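Local coordinates for mRNA-capping enzyme subunit alpha (Saccharomyces cerevisiae, PDB 3KYH), which catalyses the second step of mRNA capping, moving GMP from GTP to the 5'-diphosphate end of RNA through a covalent enzyme-GMP intermediate, at residues C70-D74 / L222-G228; R77-F81 / C93-R98. One frame throughout, in Å; residues are numbered along the deposited sequence.

Contact 1: residues C70-D74 / L222-G228; sequences CEKTD and LPHLSDG
Glu71 reaches over to the 222-228 segment and lays its CG 3.6 Å from the Leu222 methyl CD1. Its carboxylate then meets the edge of the His224 ring. His224 NE2 donates to Glu71 OE2 at 2.7 Å, with an N-H...O angle of 167°. OE2 lies in the ring plane, but the N-H reaches it on the syn side from somewhat out of the carboxylate plane; the two planes stand 42° apart. A bend at chi2 (95°) turns the Glu71 carboxylate toward the histidine. The other oxygen, Glu71 OE1, rests against CB of Ser226. The Thr73 methyl CG2 approaches the same imidazole obliquely. OE2 also has a weak hydrogen bond with His205, as His224 ND1 has with Gln138. With an alanine in place of Glu71, the carboxylate is gone, which would probably leave His224 NE2 without its acceptor and the ring freer to turn, and open a gap beside Leu222 CD1.

The backbones pair antiparallel around Thr73 and Ser226. Lys72 N donates to Gly228 O at 2.9 Å, and Asp74 N donates to Leu225 O at 2.8 Å. Lys72 is the lysine that carries GMP in the covalent intermediate. Its aliphatic chain runs past the Asp227 carboxylate. Lys72 NZ lies 4.1 Å from Asp227 OD1, too far for a salt bridge. Asp227 OD2 sits 3.2 Å from Asp74 OD2, with the carboxylate planes nearly perpendicular. The contact joins the family's KxDG lysine motif to its DG motif at Asp227-Gly228. The nucleophile is thus borne on a strand held by backbone bonds, beside an acidic cluster that Glu255 extends.

Contact 2: residues R77-F81 / C93-R98; sequences RVLMF and CFMIDR
Met95 wraps its bent side chain round the Val78 methyl CG1. Met95 CB lies 3.9 Å from Val78 CG1, and bends at chi2 and chi3 bring Met95 CE to 3.6 Å from the same Val78 CG1. Met80 crosses it obliquely, SD to SD, and continues the row by setting its CE 3.8 Å from Cys93 SG. Three sulfurs therefore line the Met80-Met95 face of the hairpin. On the reverse face, Leu79 and Ile96 run alongside each other, though how closely they pack is doubtful in this model. Next along that face, Phe81 CB meets Phe94 CB at 3.9 Å, while the two rings diverge. Leu28 of helix 23-35 packs on both phenylalanines.

Four backbone hydrogen bonds join the strands, two at Leu79-Ile96 and two at Phe81-Phe94. At the open end, Arg77 NH1 and Arg98 NH1 approach to 4.3 Å, but Arg77 turns its NH2 to a salt bridge with Asp132. The arrangement is an antiparallel beta hairpin, widened into a larger sheet by strands 102-105 and 129-139 in the catalytic domain.

How the contacts relate
Contacts 1 and 2 lie about 19 Å apart, centre to centre, and both belong to the catalytic domain. Strand 67-73 carries one side of contact 1, and strand 76-84 follows it directly and carries one side of contact 2. The two strands enter different sheets. Contact 2 closes locally, with the partner strand 91-96 next in the chain. Contact 1 waits for residues 222-228, so the whole hairpin falls within its long sequence span. The two-residue link 74-75 passes the chain from one sheet to the other. Arg98, at the end of contact 2, brings its side chain to about 6 Å from that of Lys72, so contact 1 holds the GMP-linked lysine, and the Arg98 end of contact 2 approaches it.

Contact 1: residues C70-D74 / L222-G228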
loop_
_atom_site.group_PDB
_atom_site.type_symbol
_atom_site.label_atom_id
_atom_site.label_comp_id
_atom_site.label_asym_id
_atom_site.label_seq_id
_atom_site.Cartn_x
_atom_site.Cartn_y
_atom_site.Cartn_z
ATOM N N CYS C 70 13.292 -57.645 -13.643
ATOM C CA CYS C 70 14.410 -56.905 -14.212
ATOM C C CYS C 70 14.839 -55.963 -13.095
ATOM O O CYS C 70 14.084 -55.793 -12.124
ATOM C CB CYS C 70 13.967 -56.133 -15.451
ATOM S SG CYS C 70 12.480 -55.103 -15.214
ATOM N N GLU C 71 16.072 -55.449 -13.196
ATOM C CA GLU C 71 16.589 -54.316 -12.395
ATOM C C GLU C 71 15.769 -53.011 -12.469
ATOM O O GLU C 71 15.185 -52.727 -13.504
ATOM C CB GLU C 71 18.012 -54.026 -12.861
ATOM C CG GLU C 71 18.166 -53.917 -14.397
ATOM C CD GLU C 71 18.100 -52.480 -14.933
ATOM O OE1 GLU C 71 17.742 -51.534 -14.191
ATOM O OE2 GLU C 71 18.434 -52.286 -16.119
ATOM N N LYS C 72 15.723 -52.221 -11.396
ATOM C CA LYS C 72 15.075 -50.884 -11.421
ATOM C C LYS C 72 16.016 -49.824 -12.041
ATOM O O LYS C 72 16.894 -49.291 -11.329
ATOM C CB LYS C 72 14.599 -50.429 -10.007
ATOM C CG LYS C 72 13.953 -49.040 -9.985
ATOM C CD LYS C 72 13.491 -48.474 -8.605
ATOM C CE LYS C 72 13.701 -46.913 -8.492
ATOM N NZ LYS C 72 12.696 -46.162 -7.685
ATOM N N THR C 73 15.846 -49.523 -13.336
ATOM C CA THR C 73 16.599 -48.441 -13.990
ATOM C C THR C 73 16.330 -47.093 -13.327
ATOM O O THR C 73 15.164 -46.753 -13.086
ATOM C CB THR C 73 16.253 -48.284 -15.471
ATOM O OG1 THR C 73 14.838 -48.408 -15.658
ATOM C CG2 THR C 73 16.959 -49.326 -16.311
ATOM N N ASP C 74 17.395 -46.352 -13.014
ATOM C CA ASP C 74 17.286 -45.037 -12.355
ATOM C C ASP C 74 17.422 -43.869 -13.346
ATOM O O ASP C 74 18.363 -43.042 -13.296
ATOM C CB ASP C 74 18.249 -44.907 -11.158
ATOM C CG ASP C 74 17.955 -43.677 -10.287
ATOM O OD1 ASP C 74 18.255 -42.532 -10.713
ATOM O OD2 ASP C 74 17.472 -43.846 -9.140
ATOM N N LEU C 222 25.923 -53.310 -14.806
ATOM C CA LEU C 222 25.156 -52.664 -15.885
ATOM C C LEU C 222 25.585 -51.202 -16.160
ATOM O O LEU C 222 25.768 -50.455 -15.200
ATOM C CB LEU C 222 23.658 -52.720 -15.544
ATOM C CG LEU C 222 23.009 -54.113 -15.475
ATOM C CD1 LEU C 222 21.805 -54.082 -14.554
ATOM C CD2 LEU C 222 22.655 -54.689 -16.848
ATOM N N PRO C 223 25.721 -50.797 -17.455
ATOM C CA PRO C 223 26.133 -49.463 -17.950
ATOM C C PRO C 223 25.306 -48.247 -17.490
ATOM O O PRO C 223 25.876 -47.162 -17.337
ATOM C CB PRO C 223 26.005 -49.610 -19.466
ATOM C CG PRO C 223 24.944 -50.650 -19.635
ATOM C CD PRO C 223 25.358 -51.653 -18.601
ATOM N N HIS C 224 23.982 -48.401 -17.363
ATOM C CA HIS C 224 23.119 -47.400 -16.708
ATOM C C HIS C 224 22.967 -47.670 -15.196
ATOM O O HIS C 224 23.784 -48.390 -14.618
ATOM C CB HIS C 224 21.761 -47.231 -17.406
ATOM C CG HIS C 224 21.003 -48.506 -17.615
ATOM N ND1 HIS C 224 20.755 -49.025 -18.871
ATOM C CD2 HIS C 224 20.418 -49.357 -16.739
ATOM C CE1 HIS C 224 20.071 -50.149 -18.757
ATOM N NE2 HIS C 224 19.852 -50.372 -17.474
ATOM N N LEU C 225 21.948 -47.101 -14.555
ATOM C CA LEU C 225 21.852 -47.121 -13.105
ATOM C C LEU C 225 20.720 -48.000 -12.644
ATOM O O LEU C 225 19.671 -48.013 -13.285
ATOM C CB LEU C 225 21.595 -45.719 -12.550
ATOM C CG LEU C 225 22.476 -44.540 -12.931
ATOM C CD1 LEU C 225 21.659 -43.759 -13.956
ATOM C CD2 LEU C 225 22.740 -43.711 -11.674
ATOM N N SER C 226 20.906 -48.670 -11.502
ATOM C CA SER C 226 19.875 -49.564 -10.968
ATOM C C SER C 226 19.791 -49.686 -9.435
ATOM O O SER C 226 20.533 -50.478 -8.824
ATOM C CB SER C 226 19.921 -50.931 -11.678
ATOM O OG SER C 226 21.256 -51.365 -11.905
ATOM N N ASP C 227 18.855 -48.930 -8.844
ATOM C CA ASP C 227 18.655 -48.888 -7.389
ATOM C C ASP C 227 17.575 -49.828 -6.809
ATOM O O ASP C 227 16.641 -49.421 -6.079
ATOM C CB ASP C 227 18.602 -47.452 -6.866
ATOM C CG ASP C 227 17.324 -46.711 -7.243
ATOM O OD1 ASP C 227 16.618 -47.147 -8.184
ATOM O OD2 ASP C 227 17.040 -45.661 -6.600
ATOM N N GLY C 228 17.761 -51.110 -7.143
ATOM C CA GLY C 228 16.956 -52.227 -6.655
ATOM C C GLY C 228 16.537 -53.148 -7.781
ATOM O O GLY C 228 17.022 -53.019 -8.899
#

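Contact 2: residues R77-F81 / C93-R98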
loop_
_atom_site.group_PDB
_atom_site.type_symbol
_atom_site.label_atom_id
_atom_site.label_comp_id
_atom_site.label_asym_id
_atom_site.label_seq_id
_atom_site.Cartn_x
_atom_site.Cartn_y
_atom_site.Cartn_z
ATOM N N ARG C 77 11.589 -41.541 -15.465
ATOM C CA ARG C 77 10.339 -42.177 -15.924
ATOM C C ARG C 77 9.430 -41.170 -16.634
ATOM O O ARG C 77 8.935 -40.191 -16.055
ATOM C CB ARG C 77 9.564 -42.909 -14.824
ATOM C CG ARG C 77 8.265 -43.590 -15.339
ATOM C CD ARG C 77 8.434 -45.101 -15.299
ATOM N NE ARG C 77 7.173 -45.828 -15.409
ATOM C CZ ARG C 77 6.183 -45.761 -14.518
ATOM N NH1 ARG C 77 6.289 -44.985 -13.433
ATOM N NH2 ARG C 77 5.067 -46.452 -14.733
ATOM N N VAL C 78 9.196 -41.527 -17.891
ATOM C CA VAL C 78 8.671 -40.703 -18.967
ATOM C C VAL C 78 7.963 -41.710 -19.899
ATOM O O VAL C 78 8.650 -42.601 -20.451
ATOM C CB VAL C 78 9.916 -40.038 -19.640
ATOM C CG1 VAL C 78 9.814 -39.916 -21.134
ATOM C CG2 VAL C 78 10.194 -38.684 -19.056
ATOM N N LEU C 79 6.623 -41.653 -20.008
ATOM C CA LEU C 79 5.925 -42.568 -20.965
ATOM C C LEU C 79 6.167 -42.090 -22.351
ATOM O O LEU C 79 6.667 -40.954 -22.519
ATOM C CB LEU C 79 4.409 -42.814 -20.791
ATOM C CG LEU C 79 4.066 -44.190 -20.206
ATOM C CD1 LEU C 79 3.496 -44.120 -18.820
ATOM C CD2 LEU C 79 3.090 -44.883 -21.032
ATOM N N MET C 80 5.884 -42.987 -23.301
ATOM C CA MET C 80 5.809 -42.575 -24.708
ATOM C C MET C 80 4.359 -42.476 -25.173
ATOM O O MET C 80 3.550 -43.396 -24.927
ATOM C CB MET C 80 6.602 -43.511 -25.630
ATOM C CG MET C 80 6.554 -43.101 -27.104
ATOM S SD MET C 80 7.677 -41.734 -27.423
ATOM C CE MET C 80 8.927 -42.549 -28.428
ATOM N N PHE C 81 4.040 -41.374 -25.846
ATOM C CA PHE C 81 2.720 -41.210 -26.465
ATOM C C PHE C 81 2.821 -40.870 -27.938
ATOM O O PHE C 81 3.378 -39.828 -28.296
ATOM C CB PHE C 81 1.917 -40.129 -25.741
ATOM C CG PHE C 81 0.489 -39.991 -26.207
ATOM C CD1 PHE C 81 -0.272 -41.107 -26.574
ATOM C CD2 PHE C 81 -0.129 -38.735 -26.152
ATOM C CE1 PHE C 81 -1.609 -40.962 -26.934
ATOM C CE2 PHE C 81 -1.468 -38.567 -26.504
ATOM C CZ PHE C 81 -2.211 -39.692 -26.898
ATOM N N CYS C 93 5.415 -37.261 -31.463
ATOM C CA CYS C 93 6.287 -37.963 -30.530
ATOM C C CYS C 93 6.273 -37.272 -29.171
ATOM O O CYS C 93 6.863 -36.190 -29.019
ATOM C CB CYS C 93 7.707 -38.020 -31.102
ATOM S SG CYS C 93 8.720 -39.186 -30.207
ATOM N N PHE C 94 5.582 -37.894 -28.211
ATOM C CA PHE C 94 5.249 -37.251 -26.927
ATOM C C PHE C 94 5.662 -38.004 -25.655
ATOM O O PHE C 94 5.691 -39.244 -25.629
ATOM C CB PHE C 94 3.764 -36.869 -26.880
ATOM C CG PHE C 94 3.405 -35.661 -27.721
ATOM C CD1 PHE C 94 3.591 -35.657 -29.114
ATOM C CD2 PHE C 94 2.805 -34.546 -27.122
ATOM C CE1 PHE C 94 3.249 -34.535 -29.876
ATOM C CE2 PHE C 94 2.427 -33.428 -27.882
ATOM C CZ PHE C 94 2.642 -33.425 -29.253
ATOM N N MET C 95 5.941 -37.226 -24.600
ATOM C CA MET C 95 6.575 -37.720 -23.365
ATOM C C MET C 95 5.879 -37.278 -22.076
ATOM O O MET C 95 5.739 -36.087 -21.831
ATOM C CB MET C 95 8.043 -37.268 -23.323
ATOM C CG MET C 95 8.975 -37.908 -24.344
ATOM S SD MET C 95 8.968 -39.722 -24.359
ATOM C CE MET C 95 10.734 -40.072 -24.625
ATOM N N ILE C 96 5.515 -38.239 -21.229
ATOM C CA ILE C 96 4.759 -37.962 -19.996
ATOM C C ILE C 96 5.523 -38.269 -18.682
ATOM O O ILE C 96 5.659 -39.438 -18.269
ATOM C CB ILE C 96 3.321 -38.596 -20.062
ATOM C CG1 ILE C 96 3.349 -40.120 -19.897
ATOM C CG2 ILE C 96 2.637 -38.242 -21.399
ATOM C CD1 ILE C 96 2.010 -40.810 -20.076
ATOM N N ASP C 97 6.027 -37.206 -18.041
ATOM C CA ASP C 97 6.837 -37.300 -16.798
ATOM C C ASP C 97 6.025 -37.631 -15.543
ATOM O O ASP C 97 4.859 -37.988 -15.672
ATOM C CB ASP C 97 7.793 -36.096 -16.622
ATOM C CG ASP C 97 7.068 -34.753 -16.581
ATOM O OD1 ASP C 97 7.679 -33.688 -16.301
ATOM O OD2 ASP C 97 5.851 -34.760 -16.823
ATOM N N ARG C 98 6.639 -37.559 -14.357
ATOM C CA ARG C 98 6.058 -38.036 -13.074
ATOM C C ARG C 98 4.839 -37.201 -12.650
ATOM O O ARG C 98 3.773 -37.712 -12.256
ATOM C CB ARG C 98 7.145 -38.050 -11.976
ATOM C CG ARG C 98 6.799 -38.826 -10.680
ATOM C CD ARG C 98 7.204 -40.300 -10.720
ATOM N NE ARG C 98 8.634 -40.481 -10.459
ATOM C CZ ARG C 98 9.259 -41.655 -10.396
ATOM N NH1 ARG C 98 8.591 -42.792 -10.580
ATOM N NH2 ARG C 98 10.565 -41.694 -10.144
#